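Local coordinates for protein alpha-fucosidase (Bifidobacterium bifidum, PDB 2EAB) that probably releases alpha-1,2-linked L-fucose from glycans by hydrolysis, as the catalytic part of a larger, calcium-binding glycoside hydrolase of family 95, at residues K536-F541 / W584-D589; N45-T50 / T62-V67. One frame throughout, in Å; residues are numbered along the deposited sequence.

Contact 1: K536-F541 / W584-D589; sequences KEESHF and WQMLND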
loop_
_atom_site.group_PDB
_atom_site.type_symbol
_atom_site.label_atom_id
_atom_site.label_comp_id
_atom_site.label_asym_id
_atom_site.label_seq_id
_atom_site.Cartn_x
_atom_site.Cartn_y
_atom_site.Cartn_z
ATOM N N LYS A 536 14.489 -13.988 -10.045
ATOM C CA LYS A 536 15.402 -15.089 -10.325
ATOM C C LYS A 536 15.783 -15.800 -9.025
ATOM O O LYS A 536 15.696 -17.028 -8.929
ATOM C CB LYS A 536 16.652 -14.558 -11.022
ATOM C CG LYS A 536 17.721 -15.598 -11.313
ATOM C CD LYS A 536 18.948 -14.937 -11.936
ATOM C CE LYS A 536 20.081 -15.935 -12.125
ATOM N NZ LYS A 536 21.286 -15.312 -12.749
ATOM N N GLU A 537 16.192 -15.032 -8.018
ATOM C CA GLU A 537 16.650 -15.636 -6.778
ATOM C C GLU A 537 15.499 -16.218 -5.952
ATOM O O GLU A 537 15.666 -17.273 -5.351
ATOM C CB GLU A 537 17.502 -14.663 -5.956
ATOM C CG GLU A 537 17.945 -15.225 -4.616
ATOM C CD GLU A 537 19.118 -14.490 -3.987
ATOM O OE1 GLU A 537 19.784 -13.658 -4.650
ATOM O OE2 GLU A 537 19.393 -14.775 -2.808
ATOM N N GLU A 538 14.345 -15.555 -5.913
ATOM C CA GLU A 538 13.219 -16.127 -5.172
ATOM C C GLU A 538 12.650 -17.371 -5.862
ATOM O O GLU A 538 12.208 -18.308 -5.194
ATOM C CB GLU A 538 12.133 -15.086 -4.884
ATOM C CG GLU A 538 11.083 -15.551 -3.862
ATOM C CD GLU A 538 11.618 -15.675 -2.439
ATOM O OE1 GLU A 538 12.794 -15.292 -2.209
ATOM O OE2 GLU A 538 10.863 -16.157 -1.557
ATOM N N SER A 539 12.664 -17.390 -7.194
ATOM C CA SER A 539 12.240 -18.580 -7.932
ATOM C C SER A 539 13.227 -19.723 -7.709
ATOM O O SER A 539 12.815 -20.862 -7.489
ATOM C CB SER A 539 12.060 -18.283 -9.423
ATOM O OG SER A 539 11.025 -17.337 -9.612
ATOM N N HIS A 540 14.523 -19.411 -7.746
ATOM C CA HIS A 540 15.547 -20.390 -7.403
ATOM C C HIS A 540 15.276 -20.994 -6.026
ATOM O O HIS A 540 15.337 -22.213 -5.837
ATOM C CB HIS A 540 16.926 -19.736 -7.400
ATOM C CG HIS A 540 18.036 -20.697 -7.135
ATOM N ND1 HIS A 540 18.540 -20.948 -5.877
ATOM C CD2 HIS A 540 18.720 -21.498 -7.983
ATOM C CE1 HIS A 540 19.501 -21.851 -5.968
ATOM N NE2 HIS A 540 19.626 -22.204 -7.234
ATOM N N PHE A 541 14.975 -20.121 -5.070
ATOM C CA PHE A 541 14.713 -20.511 -3.693
ATOM C C PHE A 541 13.537 -21.472 -3.618
ATOM O O PHE A 541 13.645 -22.548 -3.025
ATOM C CB PHE A 541 14.455 -19.259 -2.848
ATOM C CG PHE A 541 14.165 -19.542 -1.400
ATOM C CD1 PHE A 541 15.042 -20.305 -0.626
ATOM C CD2 PHE A 541 13.021 -19.028 -0.804
ATOM C CE1 PHE A 541 14.766 -20.563 0.713
ATOM C CE2 PHE A 541 12.749 -19.265 0.534
ATOM C CZ PHE A 541 13.616 -20.043 1.298
ATOM N N TRP A 584 2.765 -19.951 -8.182
ATOM C CA TRP A 584 2.431 -20.013 -9.601
ATOM C C TRP A 584 2.587 -18.636 -10.245
ATOM O O TRP A 584 3.203 -18.511 -11.312
ATOM C CB TRP A 584 1.014 -20.550 -9.781
ATOM C CG TRP A 584 0.580 -20.727 -11.206
ATOM C CD1 TRP A 584 0.683 -21.858 -11.964
ATOM C CD2 TRP A 584 -0.047 -19.743 -12.037
ATOM N NE1 TRP A 584 0.162 -21.637 -13.217
ATOM C CE2 TRP A 584 -0.298 -20.350 -13.287
ATOM C CE3 TRP A 584 -0.434 -18.411 -11.842
ATOM C CZ2 TRP A 584 -0.907 -19.663 -14.345
ATOM C CZ3 TRP A 584 -1.037 -17.729 -12.894
ATOM C CH2 TRP A 584 -1.276 -18.361 -14.127
ATOM N N GLN A 585 2.058 -17.604 -9.589
ATOM C CA GLN A 585 2.137 -16.256 -10.137
ATOM C C GLN A 585 3.571 -15.760 -10.213
ATOM O O GLN A 585 3.948 -15.095 -11.186
ATOM C CB GLN A 585 1.302 -15.270 -9.326
ATOM C CG GLN A 585 0.945 -14.028 -10.120
ATOM C CD GLN A 585 -0.036 -14.340 -11.232
ATOM O OE1 GLN A 585 -1.173 -14.714 -10.972
ATOM N NE2 GLN A 585 0.413 -14.223 -12.480
ATOM N N MET A 586 4.363 -16.072 -9.187
ATOM C CA MET A 586 5.761 -15.660 -9.170
ATOM C C MET A 586 6.530 -16.289 -10.325
ATOM O O MET A 586 7.284 -15.610 -11.015
ATOM C CB MET A 586 6.432 -16.010 -7.844
ATOM C CG MET A 586 7.875 -15.542 -7.793
ATOM S SD MET A 586 8.732 -16.013 -6.298
ATOM C CE MET A 586 8.733 -17.810 -6.434
ATOM N N LEU A 587 6.354 -17.591 -10.520
ATOM C CA LEU A 587 7.039 -18.268 -11.618
ATOM C C LEU A 587 6.581 -17.724 -12.969
ATOM O O LEU A 587 7.387 -17.579 -13.888
ATOM C CB LEU A 587 6.845 -19.784 -11.534
ATOM C CG LEU A 587 7.497 -20.473 -10.330
ATOM C CD1 LEU A 587 7.081 -21.932 -10.262
ATOM C CD2 LEU A 587 9.024 -20.348 -10.358
ATOM N N ASN A 588 5.294 -17.411 -13.069
ATOM C CA ASN A 588 4.734 -16.800 -14.267
ATOM C C ASN A 588 5.412 -15.455 -14.562
ATOM O O ASN A 588 5.910 -15.226 -15.676
ATOM C CB ASN A 588 3.224 -16.632 -14.083
ATOM C CG ASN A 588 2.471 -16.554 -15.397
ATOM O OD1 ASN A 588 3.058 -16.487 -16.480
ATOM N ND2 ASN A 588 1.151 -16.570 -15.305
ATOM N N ASP A 589 5.451 -14.585 -13.552
ATOM C CA ASP A 589 6.129 -13.293 -13.665
ATOM C C ASP A 589 7.619 -13.456 -13.972
ATOM O O ASP A 589 8.165 -12.722 -14.807
ATOM C CB ASP A 589 5.981 -12.472 -12.373
ATOM C CG ASP A 589 4.583 -11.881 -12.164
ATOM O OD1 ASP A 589 3.713 -11.988 -13.046
ATOM O OD2 ASP A 589 4.367 -11.277 -11.087
#
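Met-586 reaches out from helix 584-589 and sets its thioether against Glu-538 and Ser-539. Its CG lies anti to the backbone N (chi1 -178°) and the chain runs straight on to the sulfur, then bends at the last torsion (chi3 64°), which turns the methyl along the surface of helix 536-541. SD comes within 3.4 Å of Glu-538 CG, the two side chains crossing at about a right angle. CE rests on the backbone, 3.7 Å from Glu-538 O and 3.9 Å from Ser-539 CA. Beside it, one branch of Leu-587 does the touching: CD2 lies against both CB and OG of Ser-539, 3.7 Å from OG, a hydroxyl whose hydrogen bond goes back along its own helix to Leu-535 O. The contact is therefore one of van der Waals packing. Replacing Met-586 by an alanine removes everything beyond CB and would probably leave a gap beside Glu-538 CG and the backbone at Ser-539. The segment axes come within 9.9 Å at 134°, closer to antiparallel than to parallel. Both belong to long helices of the family 95 catalytic region, 525-546 and 577-596. Helix 507-520 packs on Glu-538 through Val-508, Pro-509 and Leu-512, while Trp-632 of helix 632-639 touches Ser-539.

Contact 2: N45-T50 / T62-V67; sequences NRWQQT and TVWGEV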
loop_
_atom_site.group_PDB
_atom_site.type_symbol
_atom_site.label_atom_id
_atom_site.label_comp_id
_atom_site.label_asym_id
_atom_site.label_seq_id
_atom_site.Cartn_x
_atom_site.Cartn_y
_atom_site.Cartn_z
ATOM N N ASN A 45 -7.714 8.569 20.096
ATOM C CA ASN A 45 -8.838 8.274 19.225
ATOM C C ASN A 45 -9.284 9.496 18.428
ATOM O O ASN A 45 -9.601 9.390 17.237
ATOM C CB ASN A 45 -10.021 7.710 20.000
ATOM C CG ASN A 45 -11.189 7.400 19.092
ATOM O OD1 ASN A 45 -11.081 6.559 18.200
ATOM N ND2 ASN A 45 -12.295 8.115 19.277
ATOM N N ARG A 46 -9.317 10.660 19.077
ATOM C CA ARG A 46 -9.665 11.886 18.373
ATOM C C ARG A 46 -8.689 12.132 17.223
ATOM O O ARG A 46 -9.105 12.487 16.115
ATOM C CB ARG A 46 -9.706 13.093 19.319
ATOM C CG ARG A 46 -10.260 14.368 18.674
ATOM C CD ARG A 46 -11.787 14.384 18.626
ATOM N NE ARG A 46 -12.389 14.463 19.958
ATOM C CZ ARG A 46 -13.693 14.358 20.206
ATOM N NH1 ARG A 46 -14.561 14.178 19.216
ATOM N NH2 ARG A 46 -14.131 14.437 21.454
ATOM N N TRP A 47 -7.398 11.933 17.487
ATOM C CA TRP A 47 -6.373 12.100 16.456
ATOM C C TRP A 47 -6.721 11.312 15.183
ATOM O O TRP A 47 -6.733 11.865 14.072
ATOM C CB TRP A 47 -4.981 11.684 16.971
ATOM C CG TRP A 47 -3.982 11.669 15.846
ATOM C CD1 TRP A 47 -3.276 12.729 15.366
ATOM C CD2 TRP A 47 -3.627 10.546 15.023
ATOM N NE1 TRP A 47 -2.490 12.339 14.305
ATOM C CE2 TRP A 47 -2.692 11.004 14.070
ATOM C CE3 TRP A 47 -3.995 9.194 15.012
ATOM C CZ2 TRP A 47 -2.135 10.160 13.102
ATOM C CZ3 TRP A 47 -3.443 8.355 14.048
ATOM C CH2 TRP A 47 -2.522 8.844 13.110
ATOM N N GLN A 48 -6.999 10.022 15.341
ATOM C CA GLN A 48 -7.146 9.148 14.171
ATOM C C GLN A 48 -8.419 9.409 13.382
ATOM O O GLN A 48 -8.473 9.112 12.188
ATOM C CB GLN A 48 -7.069 7.666 14.553
ATOM C CG GLN A 48 -8.255 7.161 15.352
ATOM C CD GLN A 48 -8.269 5.658 15.499
ATOM O OE1 GLN A 48 -7.587 4.934 14.766
ATOM N NE2 GLN A 48 -9.070 5.174 16.438
ATOM N N GLN A 49 -9.439 9.963 14.038
ATOM C CA GLN A 49 -10.739 10.144 13.389
ATOM C C GLN A 49 -10.941 11.519 12.766
ATOM O O GLN A 49 -11.818 11.684 11.914
ATOM C CB GLN A 49 -11.891 9.837 14.358
ATOM C CG GLN A 49 -11.856 8.424 14.915
ATOM C CD GLN A 49 -13.211 7.897 15.360
ATOM O OE1 GLN A 49 -14.260 8.298 14.841
ATOM N NE2 GLN A 49 -13.190 6.968 16.307
ATOM N N THR A 50 -10.144 12.497 13.183
ATOM C CA THR A 50 -10.486 13.896 12.900
ATOM C C THR A 50 -9.395 14.779 12.290
ATOM O O THR A 50 -9.715 15.829 11.736
ATOM C CB THR A 50 -11.034 14.626 14.159
ATOM O OG1 THR A 50 -9.969 14.824 15.090
ATOM C CG2 THR A 50 -12.150 13.841 14.834
ATOM N N THR A 62 -0.213 15.914 10.926
ATOM C CA THR A 62 -1.657 15.755 11.003
ATOM C C THR A 62 -2.207 16.938 11.794
ATOM O O THR A 62 -1.891 17.114 12.976
ATOM C CB THR A 62 -2.087 14.394 11.611
ATOM O OG1 THR A 62 -1.065 13.898 12.487
ATOM C CG2 THR A 62 -2.351 13.365 10.506
ATOM N N VAL A 63 -2.998 17.759 11.107
ATOM C CA VAL A 63 -3.417 19.069 11.600
ATOM C C VAL A 63 -4.720 18.977 12.379
ATOM O O VAL A 63 -5.705 18.416 11.894
ATOM C CB VAL A 63 -3.600 20.059 10.426
ATOM C CG1 VAL A 63 -4.022 21.440 10.928
ATOM C CG2 VAL A 63 -2.321 20.154 9.621
ATOM N N TRP A 64 -4.719 19.547 13.582
ATOM C CA TRP A 64 -5.918 19.571 14.414
ATOM C C TRP A 64 -6.793 20.806 14.140
ATOM O O TRP A 64 -8.016 20.717 14.141
ATOM C CB TRP A 64 -5.541 19.495 15.898
ATOM C CG TRP A 64 -4.886 18.199 16.322
ATOM C CD1 TRP A 64 -3.657 17.727 15.938
ATOM C CD2 TRP A 64 -5.419 17.225 17.230
ATOM N NE1 TRP A 64 -3.402 16.519 16.540
ATOM C CE2 TRP A 64 -4.463 16.186 17.339
ATOM C CE3 TRP A 64 -6.614 17.123 17.954
ATOM C CZ2 TRP A 64 -4.662 15.068 18.150
ATOM C CZ3 TRP A 64 -6.811 16.006 18.761
ATOM C CH2 TRP A 64 -5.839 14.993 18.848
ATOM N N GLY A 65 -6.155 21.947 13.899
ATOM C CA GLY A 65 -6.877 23.192 13.635
ATOM C C GLY A 65 -7.538 23.787 14.865
ATOM O O GLY A 65 -8.597 24.413 14.766
ATOM N N GLU A 66 -6.922 23.590 16.028
ATOM C CA GLU A 66 -7.454 24.157 17.266
ATOM C C GLU A 66 -7.299 25.669 17.278
ATOM O O GLU A 66 -6.354 26.208 16.714
ATOM C CB GLU A 66 -6.789 23.527 18.491
ATOM C CG GLU A 66 -6.924 22.004 18.558
ATOM C CD GLU A 66 -8.366 21.531 18.543
ATOM O OE1 GLU A 66 -9.206 22.155 19.230
ATOM O OE2 GLU A 66 -8.664 20.537 17.842
ATOM N N VAL A 67 -8.239 26.347 17.930
ATOM C CA VAL A 67 -8.272 27.810 17.919
ATOM C C VAL A 67 -7.070 28.415 18.651
ATOM O O VAL A 67 -6.310 29.190 18.068
ATOM C CB VAL A 67 -9.610 28.360 18.481
ATOM C CG1 VAL A 67 -9.537 29.868 18.705
ATOM C CG2 VAL A 67 -10.761 28.027 17.541
#
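One hydrogen bond joins Trp-47 to Thr-62: the indole NE1 donates to the hydroxyl OG1 over 2.8 Å, nearly straight at 164°, with the oxygen close to the ring plane. The first torsion of Trp-47 (chi1 172°) holds CG anti to the backbone N and carries the NE1 edge out to the strand. Van der Waals contact follows alongside. Trp-64 CZ2 lies 3.6 Å from Trp-47 CB, and the benzo end of the same indole continues beside the helix backbone, CH2 coming within 3.7 Å of Trp-47 N. Arg-46 adds the aliphatic start of its chain, with CG 3.8 Å from Trp-64 CZ3, before bends at chi2 and chi3 lead the guanidinium away. Helix 42-50 here packs against the end of strand 59-63 and the loop that follows it; the strand pairs antiparallel with 52-55 and 69-76 at one margin of a seven-stranded antiparallel sheet in the glycosyl hydrolase family 65 N-terminal domain. The aromatic pair itself is oblique, its five-membered rings 5.9 Å apart between centroids and their planes at 46°. Among the polar bonds, Trp-64 NE1 bonds to Thr-73 OG1 on strand 69-76. Within the helix, Asn-45 OD1 accepts from both Gln-48 NE2 and Gln-49 NE2, and Thr-50 OG1 donates to Arg-46 O over 2.7 Å.

Contact 2 comes first along the chain and is complete before contact 1 begins. Their centres are 45 Å apart and their nearest atoms about 32 Å apart, on opposite sides of the chain's centre. The two share no helix, strand or sheet. Contact 2 is local, its segments 12 residues apart at their closest ends; contact 1 pairs two long helices, its segments 43 residues apart. Ser-386, a calcium ligand in this structure, lies about 11 Å from Thr-62; Asp-690, of a calcium site not occupied here, lies about 10 Å from Leu-587, side chain to side chain. Each contact lies wholly within its own family region, contact 2 in the N-terminal one and contact 1 in the catalytic one.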